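Side-chain contacts in putative phosphosugar isomerase (PDB 3FJ1), which probably binds phosphorylated sugar derivatives through two SIS domains, although the reaction it carries out has not been established: residues Gln4-Arg8 and Met9-Ile13; Pro196-Arg199 and Val200-Ala204; Met165-Ala168 and Asp169-Glu172; Val20-Leu23 and Leu24-Ala28. One frame throughout, in Å; residues are numbered along the deposited sequence. Where two conformers were deposited one is given.

Interaction 1 of 4, residues Gln4-Arg8 and Met9-Ile13; sequences QHITR and MRREI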
loop_
_atom_site.group_PDB
_atom_site.type_symbol
_atom_site.label_atom_id
_atom_site.label_comp_id
_atom_site.label_asym_id
_atom_site.label_seq_id
_atom_site.Cartn_x
_atom_site.Cartn_y
_atom_site.Cartn_z
ATOM N N GLN A 4 -37.394 10.394 13.538
ATOM C CA GLN A 4 -36.840 9.553 12.497
ATOM C C GLN A 4 -35.728 8.705 13.131
ATOM O O GLN A 4 -34.936 9.193 13.938
ATOM C CB GLN A 4 -36.264 10.436 11.379
ATOM C CG GLN A 4 -37.276 11.487 10.821
ATOM C CD GLN A 4 -36.637 12.517 9.900
ATOM O OE1 GLN A 4 -35.420 12.737 9.923
ATOM N NE2 GLN A 4 -37.466 13.156 9.082
ATOM N N HIS A 5 -35.668 7.434 12.792
ATOM C CA HIS A 5 -34.671 6.580 13.423
ATOM C C HIS A 5 -33.808 5.945 12.350
ATOM O O HIS A 5 -33.612 4.711 12.318
ATOM C CB HIS A 5 -35.339 5.533 14.315
ATOM C CG HIS A 5 -36.021 6.112 15.522
ATOM N ND1 HIS A 5 -35.327 6.547 16.638
ATOM C CD2 HIS A 5 -37.331 6.338 15.785
ATOM C CE1 HIS A 5 -36.185 7.008 17.533
ATOM N NE2 HIS A 5 -37.406 6.885 17.043
ATOM N N ILE A 6 -33.311 6.805 11.472
ATOM C CA ILE A 6 -32.419 6.414 10.382
ATOM C C ILE A 6 -31.082 7.076 10.625
ATOM O O ILE A 6 -31.018 8.291 10.818
ATOM C CB ILE A 6 -33.017 6.833 9.030
ATOM C CG1 ILE A 6 -34.337 6.077 8.815
ATOM C CG2 ILE A 6 -32.011 6.614 7.897
ATOM C CD1 ILE A 6 -35.131 6.526 7.618
ATOM N N THR A 7 -30.002 6.281 10.595
ATOM C CA THR A 7 -28.662 6.804 10.824
ATOM C C THR A 7 -28.198 7.691 9.661
ATOM O O THR A 7 -28.635 7.511 8.526
ATOM C CB THR A 7 -27.586 5.674 10.959
ATOM O OG1 THR A 7 -27.471 4.952 9.716
ATOM C CG2 THR A 7 -27.926 4.680 12.136
ATOM N N ARG A 8 -27.281 8.606 9.938
ATOM C CA ARG A 8 -26.719 9.440 8.892
ATOM C C ARG A 8 -26.029 8.557 7.850
ATOM O O ARG A 8 -26.079 8.821 6.662
ATOM C CB ARG A 8 -25.754 10.478 9.485
ATOM C CG ARG A 8 -25.268 11.542 8.508
ATOM C CD ARG A 8 -26.425 12.343 7.890
ATOM N NE ARG A 8 -27.019 13.288 8.835
ATOM C CZ ARG A 8 -28.167 13.932 8.640
ATOM N NH1 ARG A 8 -28.874 13.716 7.536
ATOM N NH2 ARG A 8 -28.614 14.771 9.583
HETATM N N MSE A 9 -25.387 7.491 8.313
HETATM C CA MSE A 9 -24.713 6.568 7.396
HETATM C C MSE A 9 -25.718 5.996 6.419
HETATM O O MSE A 9 -25.474 5.965 5.215
HETATM C CB MSE A 9 -24.026 5.435 8.157
HETATM C CG MSE A 9 -23.279 4.505 7.261
HETATM SE SE MSE A 9 -22.283 3.163 8.279
HETATM C CE MSE A 9 -21.532 2.121 6.786
ATOM N N ARG A 10 -26.863 5.545 6.928
ATOM C CA ARG A 10 -27.902 4.996 6.043
ATOM C C ARG A 10 -28.477 6.048 5.099
ATOM O O ARG A 10 -28.727 5.752 3.941
ATOM C CB ARG A 10 -29.036 4.336 6.825
ATOM C CG ARG A 10 -30.045 3.600 5.923
ATOM C CD ARG A 10 -29.449 2.358 5.236
ATOM N NE ARG A 10 -29.877 2.247 3.847
ATOM C CZ ARG A 10 -29.529 1.251 3.031
ATOM N NH1 ARG A 10 -28.822 0.223 3.480
ATOM N NH2 ARG A 10 -29.950 1.251 1.783
ATOM N N ARG A 11 -28.715 7.259 5.597
ATOM C CA ARG A 11 -29.234 8.337 4.755
ATOM C C ARG A 11 -28.287 8.513 3.560
ATOM O O ARG A 11 -28.715 8.667 2.431
ATOM C CB ARG A 11 -29.245 9.672 5.505
ATOM C CG ARG A 11 -30.217 9.807 6.659
ATOM C CD ARG A 11 -31.574 10.079 6.184
ATOM N NE ARG A 11 -32.532 10.288 7.273
ATOM C CZ ARG A 11 -33.841 10.197 7.122
ATOM N NH1 ARG A 11 -34.352 9.854 5.950
ATOM N NH2 ARG A 11 -34.645 10.389 8.165
ATOM N N GLU A 12 -26.993 8.473 3.843
ATOM C CA GLU A 12 -26.072 8.765 2.785
ATOM C C GLU A 12 -25.951 7.580 1.812
ATOM O O GLU A 12 -25.851 7.806 0.609
ATOM C CB GLU A 12 -24.803 9.395 3.360
ATOM C CG GLU A 12 -25.198 10.767 3.949
ATOM C CD GLU A 12 -24.112 11.527 4.681
ATOM O OE1 GLU A 12 -22.923 11.166 4.591
ATOM O OE2 GLU A 12 -24.460 12.543 5.329
ATOM N N ILE A 13 -26.050 6.346 2.299
ATOM C CA ILE A 13 -26.096 5.179 1.425
ATOM C C ILE A 13 -27.325 5.264 0.494
ATOM O O ILE A 13 -27.221 4.938 -0.708
ATOM C CB ILE A 13 -26.122 3.851 2.236
ATOM C CG1 ILE A 13 -24.796 3.626 2.963
ATOM C CG2 ILE A 13 -26.420 2.669 1.310
ATOM C CD1 ILE A 13 -24.856 2.531 4.071
HETATM O O HOH W 1 -32.274 11.435 10.109
#
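The Arg11 guanidinium has Ile6 over one face, with CD1 riding 3.6 Å above the plane and shifted toward its rim, while Gln4 CB and water 1 lie at its edge, in the plane. The water accepts from Arg11 NE at 3.1 Å. Gln4 crosses Arg11 at about a right angle, its amide plane turned 58° from the guanidinium, and OE1 stands 3.0 Å from Arg11 NH2. Ile6 suits its place because its CG2 also touches the aliphatic part of Arg11, 3.9 Å from CG, a greasy cover for a flat cation that keeps its N-H groups for partners at the rim. The Arg10 guanidinium has Ile13 CG2 above the centre of one face, and its polar end forms a salt bridge with Asp14.

On the other side of the turn Thr7 OG1 accepts from Arg10 N at 2.9 Å with an N-H...O angle of 159°. A chi1 of 64° places this hydroxyl between backbone N and carbonyl carbon, where it faces the first turn of the helix; it is also hydrogen-bonded to Glu321 of helix 308-326. Thr7 O then takes Arg11 N at 2.9 Å, an ordinary helical bond. Glu12 turns its carboxylate to Leu148 N and Ser149 OG. This is the N-cap of helix 8-41: a threonine closes the helix start, and the residue before it packs against the residue four places after the cap.

Interaction 2 of 4, residues Pro196-Arg199 and Val200-Ala204; sequences PEMR and VAIGA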
loop_
_atom_site.group_PDB
_atom_site.type_symbol
_atom_site.label_atom_id
_atom_site.label_comp_id
_atom_site.label_asym_id
_atom_site.label_seq_id
_atom_site.Cartn_x
_atom_site.Cartn_y
_atom_site.Cartn_z
ATOM N N PRO A 196 -27.562 -10.501 5.852
ATOM C CA PRO A 196 -27.867 -10.886 7.251
ATOM C C PRO A 196 -27.006 -12.024 7.825
ATOM O O PRO A 196 -26.646 -11.990 8.998
ATOM C CB PRO A 196 -29.353 -11.284 7.206
ATOM C CG PRO A 196 -29.692 -11.464 5.772
ATOM C CD PRO A 196 -28.753 -10.596 4.973
ATOM N N GLU A 197 -26.693 -13.007 6.997
ATOM C CA GLU A 197 -25.849 -14.138 7.391
ATOM C C GLU A 197 -24.446 -13.665 7.805
ATOM O O GLU A 197 -23.873 -14.201 8.747
ATOM C CB GLU A 197 -25.791 -15.185 6.277
ATOM C CG GLU A 197 -25.148 -14.715 4.943
ATOM C CD GLU A 197 -25.999 -13.693 4.122
ATOM O OE1 GLU A 197 -27.126 -13.331 4.489
ATOM O OE2 GLU A 197 -25.546 -13.266 3.108
HETATM N N MSE A 198 -23.898 -12.638 7.137
HETATM C CA MSE A 198 -22.607 -12.083 7.531
HETATM C C MSE A 198 -22.730 -11.337 8.863
HETATM O O MSE A 198 -21.856 -11.403 9.688
HETATM C CB MSE A 198 -22.072 -11.122 6.457
HETATM C CG MSE A 198 -20.845 -10.328 6.884
HETATM SE SE MSE A 198 -19.282 -11.460 7.079
HETATM C CE MSE A 198 -19.093 -11.779 5.194
ATOM N N ARG A 199 -23.831 -10.618 9.053
ATOM C CA ARG A 199 -24.015 -9.848 10.277
ATOM C C ARG A 199 -24.044 -10.807 11.491
ATOM O O ARG A 199 -23.432 -10.539 12.527
ATOM C CB ARG A 199 -25.265 -8.968 10.202
ATOM C CG ARG A 199 -25.355 -8.113 8.943
ATOM C CD ARG A 199 -26.264 -6.904 9.058
ATOM N NE ARG A 199 -27.609 -7.194 9.578
ATOM C CZ ARG A 199 -28.681 -7.477 8.852
ATOM N NH1 ARG A 199 -28.628 -7.583 7.548
ATOM N NH2 ARG A 199 -29.833 -7.690 9.456
ATOM N N VAL A 200 -24.753 -11.925 11.361
ATOM C CA VAL A 200 -24.741 -12.951 12.416
ATOM C C VAL A 200 -23.311 -13.484 12.675
ATOM O O VAL A 200 -22.908 -13.634 13.832
ATOM C CB VAL A 200 -25.701 -14.124 12.079
ATOM C CG1 VAL A 200 -25.566 -15.241 13.090
ATOM C CG2 VAL A 200 -27.124 -13.586 12.014
ATOM N N ALA A 201 -22.560 -13.759 11.613
ATOM C CA ALA A 201 -21.187 -14.292 11.734
ATOM C C ALA A 201 -20.287 -13.306 12.441
ATOM O O ALA A 201 -19.502 -13.700 13.300
ATOM C CB ALA A 201 -20.563 -14.651 10.387
ATOM N N ILE A 202 -20.379 -12.039 12.042
ATOM C CA ILE A 202 -19.565 -10.989 12.678
ATOM C C ILE A 202 -19.994 -10.781 14.131
ATOM O O ILE A 202 -19.144 -10.637 15.028
ATOM C CB ILE A 202 -19.588 -9.642 11.877
ATOM C CG1 ILE A 202 -18.975 -9.828 10.498
ATOM C CG2 ILE A 202 -18.824 -8.560 12.648
ATOM C CD1 ILE A 202 -19.262 -8.700 9.537
ATOM N N GLY A 203 -21.302 -10.787 14.391
ATOM C CA GLY A 203 -21.776 -10.676 15.760
ATOM C C GLY A 203 -21.216 -11.777 16.647
ATOM O O GLY A 203 -20.901 -11.550 17.808
ATOM N N ALA A 204 -21.108 -12.984 16.111
ATOM C CA ALA A 204 -20.533 -14.118 16.843
ATOM C C ALA A 204 -19.032 -14.006 17.046
ATOM O O ALA A 204 -18.528 -14.420 18.084
ATOM C CB ALA A 204 -20.848 -15.414 16.133
#
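Met198 and Ile202 meet because their chains leave the helix in complementary ways. Met198, a selenomethionine, holds CG anti to its backbone N and then bends at both chi2 and chi3, while Ile202 sets CG1 beside its own N, chi1 -63°. CD1 of Ile202 thereby comes to 3.5 Å from Met198 CG, a tight carbon contact, and Ile202 CG1 lies 3.8 Å from Met198 SE. Two conformers were deposited for Met198, which makes the fine fit of its outer atoms less certain. Underneath, Ile202 N donates to Met198 O at 2.9 Å with an almost straight N-H...O angle of 168°. Replacing Ile202 by an alanine would probably leave the bent Met198 chain without its neighbour and open a gap toward Phe323 and Pro256.

Round the helix, Val200 CG2 sits 3.4 Å from Pro196 O, a compact beta-branched residue on an exposed flank, and Gly203 N closes on Arg199 O at 2.8 Å. Arg199 is long enough to reach away and form salt bridges with Glu326 and Asp194. The whole is typical of an amphipathic helix in an alpha/beta fold: 196-204 leads into strand 208-212, its apolar side against Phe285 and helix 308-326.

Interaction 3 of 4, residues Met165-Ala168 and Asp169-Glu172; sequences MLLA and DWAE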
loop_
_atom_site.group_PDB
_atom_site.type_symbol
_atom_site.label_atom_id
_atom_site.label_comp_id
_atom_site.label_asym_id
_atom_site.label_seq_id
_atom_site.Cartn_x
_atom_site.Cartn_y
_atom_site.Cartn_z
HETATM N N MSE A 165 -15.278 7.648 -15.391
HETATM C CA MSE A 165 -15.863 8.459 -16.503
HETATM C C MSE A 165 -14.732 9.062 -17.330
HETATM O O MSE A 165 -14.751 9.019 -18.556
HETATM C CB MSE A 165 -16.747 9.585 -15.959
HETATM C CG MSE A 165 -18.095 9.131 -15.407
HETATM SE SE MSE A 165 -18.965 10.589 -14.417
HETATM C CE MSE A 165 -19.363 11.892 -15.843
ATOM N N LEU A 166 -13.708 9.566 -16.652
ATOM C CA LEU A 166 -12.586 10.206 -17.333
ATOM C C LEU A 166 -11.853 9.179 -18.160
ATOM O O LEU A 166 -11.600 9.389 -19.342
ATOM C CB LEU A 166 -11.648 10.862 -16.311
ATOM C CG LEU A 166 -10.419 11.629 -16.807
ATOM C CD1 LEU A 166 -10.828 12.814 -17.711
ATOM C CD2 LEU A 166 -9.565 12.088 -15.578
ATOM N N LEU A 167 -11.546 8.036 -17.546
ATOM C CA LEU A 167 -10.849 6.966 -18.234
ATOM C C LEU A 167 -11.653 6.409 -19.414
ATOM O O LEU A 167 -11.086 6.067 -20.449
ATOM C CB LEU A 167 -10.508 5.842 -17.257
ATOM C CG LEU A 167 -9.474 6.173 -16.185
ATOM C CD1 LEU A 167 -9.326 5.017 -15.187
ATOM C CD2 LEU A 167 -8.172 6.535 -16.831
ATOM N N ALA A 168 -12.969 6.330 -19.253
ATOM C CA ALA A 168 -13.828 5.801 -20.276
ATOM C C ALA A 168 -13.896 6.779 -21.472
ATOM O O ALA A 168 -13.860 6.339 -22.619
ATOM C CB ALA A 168 -15.203 5.528 -19.712
ATOM N N ASP A 169 -13.958 8.079 -21.204
ATOM C CA ASP A 169 -13.986 9.077 -22.293
ATOM C C ASP A 169 -12.605 9.104 -22.977
ATOM O O ASP A 169 -12.491 9.214 -24.198
ATOM C CB ASP A 169 -14.328 10.496 -21.788
ATOM C CG ASP A 169 -15.838 10.745 -21.584
ATOM O OD1 ASP A 169 -16.693 9.921 -22.037
ATOM O OD2 ASP A 169 -16.175 11.791 -20.941
ATOM N N TRP A 170 -11.546 9.016 -22.178
ATOM C CA TRP A 170 -10.178 9.025 -22.706
ATOM C C TRP A 170 -9.923 7.802 -23.591
ATOM O O TRP A 170 -9.374 7.940 -24.699
ATOM C CB TRP A 170 -9.210 9.165 -21.524
ATOM C CG TRP A 170 -7.761 9.205 -21.828
ATOM C CD1 TRP A 170 -7.158 9.363 -23.024
ATOM C CD2 TRP A 170 -6.730 9.185 -20.849
ATOM N NE1 TRP A 170 -5.787 9.366 -22.865
ATOM C CE2 TRP A 170 -5.507 9.270 -21.528
ATOM C CE3 TRP A 170 -6.728 9.078 -19.457
ATOM C CZ2 TRP A 170 -4.280 9.256 -20.858
ATOM C CZ3 TRP A 170 -5.496 9.070 -18.796
ATOM C CH2 TRP A 170 -4.309 9.141 -19.502
ATOM N N ALA A 171 -10.354 6.621 -23.149
ATOM C CA ALA A 171 -10.214 5.392 -23.910
ATOM C C ALA A 171 -11.279 5.275 -25.016
ATOM O O ALA A 171 -11.157 4.430 -25.926
ATOM C CB ALA A 171 -10.299 4.149 -22.952
ATOM N N GLU A 172 -12.305 6.117 -24.937
ATOM C CA GLU A 172 -13.448 6.068 -25.851
ATOM C C GLU A 172 -14.072 4.670 -25.807
ATOM O O GLU A 172 -14.282 4.025 -26.835
ATOM C CB GLU A 172 -13.026 6.500 -27.267
ATOM C CG GLU A 172 -12.530 7.957 -27.283
ATOM C CD GLU A 172 -12.054 8.412 -28.642
ATOM O OE1 GLU A 172 -10.939 8.000 -29.069
ATOM O OE2 GLU A 172 -12.781 9.217 -29.246
HETATM O O HOH W 2 -17.234 8.631 -19.668
#
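Leu167 and Trp170, three residues apart, form the dense side of this helical turn. Leu167 CD2 comes obliquely to the six-membered part of the indole, 3.9 Å from Trp170 CE3. The indole swings out this way because Trp170 holds CG anti to its backbone N, chi1 -180°, while its CB presses to 3.2 Å from Leu166 O. Large apolar groups suit this side: Leu167 is packed against Ala64 and Leu68, Trp170 against Leu38 and Pro43, and both against Leu69. Ala168 is small for a comparable reason, since helix 174-181 lies close over it with Leu176 and Leu180.

The other side is wetter and looser. Asp169 is partly exposed, and its side chain passes back along the preceding turn. Water 2 bridges the two segments there, donating to Met165 O at 2.7 Å and, weakly, to Asp169 OD1. Met165 O is thus held twice, for Asp169 N also gives it a hydrogen bond of 2.9 Å. The stronger partner of the carboxylate is Arg177, in a salt bridge. Beyond Ala171, Glu172 turns to positive phi (56°) and is the C-prime residue of a Schellman motif, in which Asp173 N pairs with Ala168 O and Glu172 N makes a weak bond to Asp169 O at 3.2 Å. The exposed position suits its charged chain.

Chemically, the contact divides the helix end in two: apolar packing probably holds the indole in the hydrophobic layer, whereas the aspartate, placed between water and an arginine, is likely to stay ionised and tie this helix to the next one.

Interaction 4 of 4, residues Val20-Leu23 and Leu24-Ala28; sequences VQRL and LDHGA
Regular four-residue bonds join the two halves of this turn, Leu24 N to Val20 O, Asp25 N to Gln21 O and His26 N to Arg22 O, but the last, Gly27 N to Leu23 O, is short at 2.8 Å and bent to 139°. Gly27 fits here because a CB on it would press against Leu23 O.

On the inner side Val20 and Leu24 lie alongside each other and point the same way, with Val20 CG1 3.9 Å from Leu24 CD1. Leu24 has CG beside its own N, chi1 -71°, which lays the branch back over the previous turn, 3.3 Å from Val20 O. The branched residues meet helix 183-191, where Val20 touches Leu183 and Leu187 and Leu24 touches Pro184, while Leu23 is packed against Val161 and Ala162.

The outer side is polar. Gln21 bends at chi2 and crosses over Asp25, its amide plane 33° from the carboxylate and its CG 3.7 Å from Asp25 OD2. Which end of this amide is nitrogen is doubtful, since the group may need turning over. A leucine in place of Gln21 would probably deprive the Asp25 carboxylate of its polar neighbour. One turn on, His26 brings the edge of its ring to Arg22 O, with CD2 at 3.2 Å from that oxygen, and Arg22 CB lies 4.0 Å from the same CD2.

In chemical terms the turn is amphipathic: aliphatic branches bind it to two other helices, Arg22, Asp25 and His26 keep their polar groups on the exposed side, and Gln21 lies at the border, against Pro184.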
loop_
_atom_site.group_PDB
_atom_site.type_symbol
_atom_site.label_atom_id
_atom_site.label_comp_id
_atom_site.label_asym_id
_atom_site.label_seq_id
_atom_site.Cartn_x
_atom_site.Cartn_y
_atom_site.Cartn_z
ATOM N N VAL A 20 -24.598 9.712 -7.807
ATOM C CA VAL A 20 -23.999 9.258 -9.066
ATOM C C VAL A 20 -24.743 9.827 -10.274
ATOM O O VAL A 20 -24.132 10.229 -11.257
ATOM C CB VAL A 20 -23.908 7.705 -9.101
ATOM C CG1 VAL A 20 -23.453 7.210 -10.461
ATOM C CG2 VAL A 20 -22.953 7.210 -7.985
ATOM N N GLN A 21 -26.068 9.874 -10.194
ATOM C CA GLN A 21 -26.866 10.450 -11.273
ATOM C C GLN A 21 -26.516 11.918 -11.486
ATOM O O GLN A 21 -26.353 12.339 -12.629
ATOM C CB GLN A 21 -28.371 10.299 -11.023
ATOM C CG GLN A 21 -29.255 10.710 -12.199
ATOM C CD GLN A 21 -28.969 9.883 -13.427
ATOM O OE1 GLN A 21 -28.355 10.368 -14.388
ATOM N NE2 GLN A 21 -29.319 8.617 -13.380
ATOM N N ARG A 22 -26.342 12.670 -10.405
ATOM C CA ARG A 22 -25.987 14.094 -10.526
ATOM C C ARG A 22 -24.615 14.258 -11.150
ATOM O O ARG A 22 -24.425 15.116 -11.979
ATOM C CB ARG A 22 -26.057 14.826 -9.183
ATOM C CG ARG A 22 -27.473 14.997 -8.689
ATOM C CD ARG A 22 -27.558 15.861 -7.455
ATOM N NE ARG A 22 -28.855 15.648 -6.814
ATOM C CZ ARG A 22 -29.111 14.674 -5.936
ATOM N NH1 ARG A 22 -28.170 13.796 -5.585
ATOM N NH2 ARG A 22 -30.322 14.568 -5.414
ATOM N N LEU A 23 -23.669 13.406 -10.755
ATOM C CA LEU A 23 -22.319 13.430 -11.313
ATOM C C LEU A 23 -22.364 13.095 -12.815
ATOM O O LEU A 23 -21.759 13.773 -13.610
ATOM C CB LEU A 23 -21.412 12.450 -10.543
ATOM C CG LEU A 23 -20.020 12.260 -11.133
ATOM C CD1 LEU A 23 -19.256 13.583 -11.250
ATOM C CD2 LEU A 23 -19.326 11.211 -10.280
ATOM N N LEU A 24 -23.105 12.062 -13.187
ATOM C CA LEU A 24 -23.271 11.692 -14.596
ATOM C C LEU A 24 -23.876 12.847 -15.408
ATOM O O LEU A 24 -23.397 13.157 -16.503
ATOM C CB LEU A 24 -24.109 10.425 -14.731
ATOM C CG LEU A 24 -23.493 9.093 -14.296
ATOM C CD1 LEU A 24 -24.535 7.996 -14.081
ATOM C CD2 LEU A 24 -22.395 8.621 -15.302
ATOM N N ASP A 25 -24.904 13.493 -14.857
ATOM C CA ASP A 25 -25.567 14.611 -15.515
ATOM C C ASP A 25 -24.718 15.896 -15.490
ATOM O O ASP A 25 -24.361 16.409 -16.537
ATOM C CB ASP A 25 -26.949 14.859 -14.879
ATOM C CG ASP A 25 -27.910 13.707 -15.097
ATOM O OD1 ASP A 25 -27.631 12.828 -15.959
ATOM O OD2 ASP A 25 -28.938 13.663 -14.390
ATOM N N HIS A 26 -24.370 16.390 -14.307
ATOM C CA HIS A 26 -23.643 17.654 -14.160
ATOM C C HIS A 26 -22.152 17.627 -14.403
ATOM O O HIS A 26 -21.572 18.679 -14.658
ATOM C CB HIS A 26 -23.882 18.243 -12.766
ATOM C CG HIS A 26 -25.321 18.510 -12.487
ATOM N ND1 HIS A 26 -25.939 19.699 -12.820
ATOM C CD2 HIS A 26 -26.286 17.710 -11.976
ATOM C CE1 HIS A 26 -27.217 19.630 -12.486
ATOM N NE2 HIS A 26 -27.452 18.432 -11.974
ATOM N N GLY A 27 -21.518 16.455 -14.302
ATOM C CA GLY A 27 -20.066 16.340 -14.496
ATOM C C GLY A 27 -19.646 15.890 -15.879
ATOM O O GLY A 27 -18.454 15.940 -16.202
ATOM N N ALA A 28 -20.596 15.449 -16.695
ATOM C CA ALA A 28 -20.302 14.935 -18.026
ATOM C C ALA A 28 -19.467 15.892 -18.877
ATOM O O ALA A 28 -18.514 15.466 -19.544
ATOM C CB ALA A 28 -21.598 14.570 -18.754
#

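In the fold
Along the chain the order is interaction 1, interaction 4, interaction 3 and interaction 2. Interactions 1 and 4 share helix 8-41, the first at its start, with centres 23 Å apart. Interaction 3 ends helix 153-171, and it touches interaction 4: Met165 CE comes to 3.8 Å from Leu23 O, so these two helices pack directly. Interaction 2, on helix 196-204 beside the second five-stranded parallel sheet, lies across the chain's centre from interaction 3, their centres 39 Å apart. Interactions 1 and 2 do not touch, but both lean on helix 308-326. Helix 8-41, which meets helix 308-326 at its start and helix 153-171 further on, thus appears to join the two halves.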